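Local coordinates for rubisco operon transcriptional regulator (PDB 5Y2W), which probably represses carbon-uptake genes in a cyanobacterium as a LysR-type transcriptional regulator whose regulatory domain binds 2-phosphoglycolate, at residues R14-T19 with D61-S66. Numbering follows the deposited sequence.
Sequences RLAVIT and DLYIVS. With PGA (2-phosphoglycolic acid), chain B.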
loop_
_atom_site.group_PDB
_atom_site.type_symbol
_atom_site.label_atom_id
_atom_site.label_comp_id
_atom_site.label_asym_id
_atom_site.label_seq_id
_atom_site.Cartn_x
_atom_site.Cartn_y
_atom_site.Cartn_z
ATOM N N ARG A 14 2.838 -16.280 10.355
ATOM C CA ARG A 14 2.465 -14.862 10.470
ATOM C C ARG A 14 3.690 -13.980 10.181
ATOM O O ARG A 14 4.642 -13.935 10.974
ATOM C CB ARG A 14 1.970 -14.510 11.868
ATOM C CG ARG A 14 0.545 -14.929 12.146
ATOM C CD ARG A 14 0.228 -14.821 13.623
ATOM N NE ARG A 14 -0.620 -15.935 14.032
ATOM C CZ ARG A 14 -0.214 -17.207 14.152
ATOM N NH1 ARG A 14 -1.097 -18.139 14.515
ATOM N NH2 ARG A 14 1.058 -17.564 13.904
ATOM N N LEU A 15 3.632 -13.279 9.051
ATOM C CA LEU A 15 4.690 -12.361 8.634
ATOM C C LEU A 15 4.216 -10.939 8.740
ATOM O O LEU A 15 3.115 -10.573 8.222
ATOM C CB LEU A 15 5.078 -12.621 7.177
ATOM C CG LEU A 15 5.431 -14.069 6.874
ATOM C CD1 LEU A 15 5.491 -14.294 5.381
ATOM C CD2 LEU A 15 6.743 -14.449 7.543
ATOM N N ALA A 16 5.047 -10.113 9.350
ATOM C CA ALA A 16 4.858 -8.686 9.196
ATOM C C ALA A 16 6.061 -8.109 8.438
ATOM O O ALA A 16 7.226 -8.423 8.752
ATOM C CB ALA A 16 4.595 -7.991 10.524
ATOM N N VAL A 17 5.753 -7.308 7.404
ATOM C CA VAL A 17 6.759 -6.725 6.546
ATOM C C VAL A 17 6.617 -5.200 6.408
ATOM O O VAL A 17 5.515 -4.617 6.468
ATOM C CB VAL A 17 6.864 -7.430 5.156
ATOM C CG1 VAL A 17 6.942 -8.934 5.306
ATOM C CG2 VAL A 17 5.747 -7.043 4.195
ATOM N N ILE A 18 7.751 -4.550 6.191
ATOM C CA ILE A 18 7.724 -3.125 5.864
ATOM C C ILE A 18 7.122 -2.877 4.471
ATOM O O ILE A 18 7.092 -3.765 3.627
ATOM C CB ILE A 18 9.104 -2.501 5.995
ATOM C CG1 ILE A 18 10.118 -3.308 5.178
ATOM C CG2 ILE A 18 9.458 -2.374 7.473
ATOM C CD1 ILE A 18 11.357 -2.546 4.866
ATOM N N THR A 19 6.693 -1.644 4.212
ATOM C CA THR A 19 5.846 -1.376 3.071
ATOM C C THR A 19 6.506 -1.791 1.780
ATOM O O THR A 19 5.860 -2.298 0.881
ATOM C CB THR A 19 5.507 0.118 2.960
ATOM O OG1 THR A 19 6.740 0.849 2.974
ATOM C CG2 THR A 19 4.617 0.567 4.101
ATOM N N ASP A 61 5.489 -14.252 13.818
ATOM C CA ASP A 61 6.622 -15.137 13.780
ATOM C C ASP A 61 7.891 -14.432 13.310
ATOM O O ASP A 61 8.940 -14.496 13.951
ATOM C CB ASP A 61 6.277 -16.279 12.829
ATOM C CG ASP A 61 5.097 -17.091 13.333
ATOM O OD1 ASP A 61 5.134 -17.468 14.521
ATOM O OD2 ASP A 61 4.115 -17.305 12.593
ATOM N N LEU A 62 7.774 -13.747 12.173
ATOM C CA LEU A 62 8.893 -13.055 11.583
ATOM C C LEU A 62 8.545 -11.642 11.106
ATOM O O LEU A 62 7.401 -11.328 10.761
ATOM C CB LEU A 62 9.443 -13.868 10.427
ATOM C CG LEU A 62 10.118 -15.209 10.746
ATOM C CD1 LEU A 62 10.376 -15.937 9.420
ATOM C CD2 LEU A 62 11.414 -15.069 11.568
ATOM N N TYR A 63 9.582 -10.816 11.080
ATOM C CA TYR A 63 9.471 -9.436 10.733
ATOM C C TYR A 63 10.522 -9.157 9.668
ATOM O O TYR A 63 11.679 -9.598 9.755
ATOM C CB TYR A 63 9.706 -8.585 11.960
ATOM C CG TYR A 63 8.773 -8.900 13.128
ATOM C CD1 TYR A 63 9.104 -9.884 14.083
ATOM C CD2 TYR A 63 7.565 -8.221 13.284
ATOM C CE1 TYR A 63 8.235 -10.189 15.120
ATOM C CE2 TYR A 63 6.715 -8.507 14.336
ATOM C CZ TYR A 63 7.049 -9.507 15.235
ATOM O OH TYR A 63 6.226 -9.765 16.281
ATOM N N ILE A 64 10.113 -8.415 8.652
ATOM C CA ILE A 64 11.050 -7.861 7.691
ATOM C C ILE A 64 11.145 -6.343 7.828
ATOM O O ILE A 64 10.149 -5.564 7.724
ATOM C CB ILE A 64 10.653 -8.301 6.308
ATOM C CG1 ILE A 64 10.668 -9.837 6.329
ATOM C CG2 ILE A 64 11.570 -7.670 5.249
ATOM C CD1 ILE A 64 10.894 -10.511 4.995
ATOM N N VAL A 65 12.371 -5.934 8.120
ATOM C CA VAL A 65 12.699 -4.565 8.439
ATOM C C VAL A 65 14.016 -4.202 7.739
ATOM O O VAL A 65 14.778 -5.094 7.370
ATOM C CB VAL A 65 12.845 -4.385 9.929
ATOM C CG1 VAL A 65 11.547 -4.792 10.597
ATOM C CG2 VAL A 65 14.046 -5.187 10.465
ATOM N N SER A 66 14.223 -2.906 7.493
ATOM C CA SER A 66 15.528 -2.360 7.091
ATOM C C SER A 66 16.384 -1.775 8.238
ATOM O O SER A 66 17.592 -1.785 8.192
ATOM C CB SER A 66 15.309 -1.252 6.054
ATOM O OG SER A 66 14.762 -1.815 4.912
HETATM P P PGA B . 8.894 2.315 5.796
HETATM O O1P PGA B . 10.051 1.244 5.443
HETATM O O2P PGA B . 7.617 1.719 5.303
HETATM O O3P PGA B . 9.344 3.599 5.080
HETATM O O4P PGA B . 8.829 2.295 7.278
HETATM C C2 PGA B . 10.337 0.680 4.181
HETATM C C1 PGA B . 11.831 0.613 3.892
HETATM O O1 PGA B . 12.226 0.129 2.785
HETATM O O2 PGA B . 12.610 1.039 4.770
#
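With CG of Asp61 anti to its own carbonyl carbon (chi1 -63°) and the Arg14 chain bent at chi3, carboxylate and guanidinium meet where two parallel strands begin to pair. Asp61 OD2 accepts the backbone N of Arg14 at 2.8 Å, from the anti side of the carboxylate. The same OD2 lies at the edge of the guanidinium, in the plane of that group, with the carboxylate turned 71° against it, and forms with Arg14 NH2 a salt bridge of 3.3 Å whose hydrogen bond is weak and bent (127°). One oxygen thus grips backbone and side chain together, and Asp61 N in turn donates to Arg14 O. An alanine in place of Asp61 would probably leave the Arg14 amide and guanidinium without this shared acceptor and the arginine side chain freer to swing. Onward, Ala16 is held through both its backbone polar atoms, its N on Leu62 O and its O receiving Ile64 N at 2.9 Å. Strands 11-18 and 62-65 are neighbours in the mixed sheet of one lobe of the periplasmic-binding-protein-like fold of LysR effector domains, and strand 39-46 flanks the first of them. Leu15 and Val17 lie alongside Leu62 and Ile64 on one face, Val17 CG1 resting 3.9 Å from Ile64 CB; Phe204 of helix 199-211 packs on both leucines. On the other face Ala16 CB sits obliquely by the Tyr63 ring. Past the last bond, Ile18 N to Ile64 O, the strand ends and the residues just after them line the ligand pocket. Ile18 CD1 touches 2-phosphoglycolate C1 at 3.3 Å and Ser66 OG at 3.5 Å, the latter hydroxyl being hydrogen-bonded to Asn82, whereas Thr19 OG1 donates to phosphate O2P over 2.6 Å.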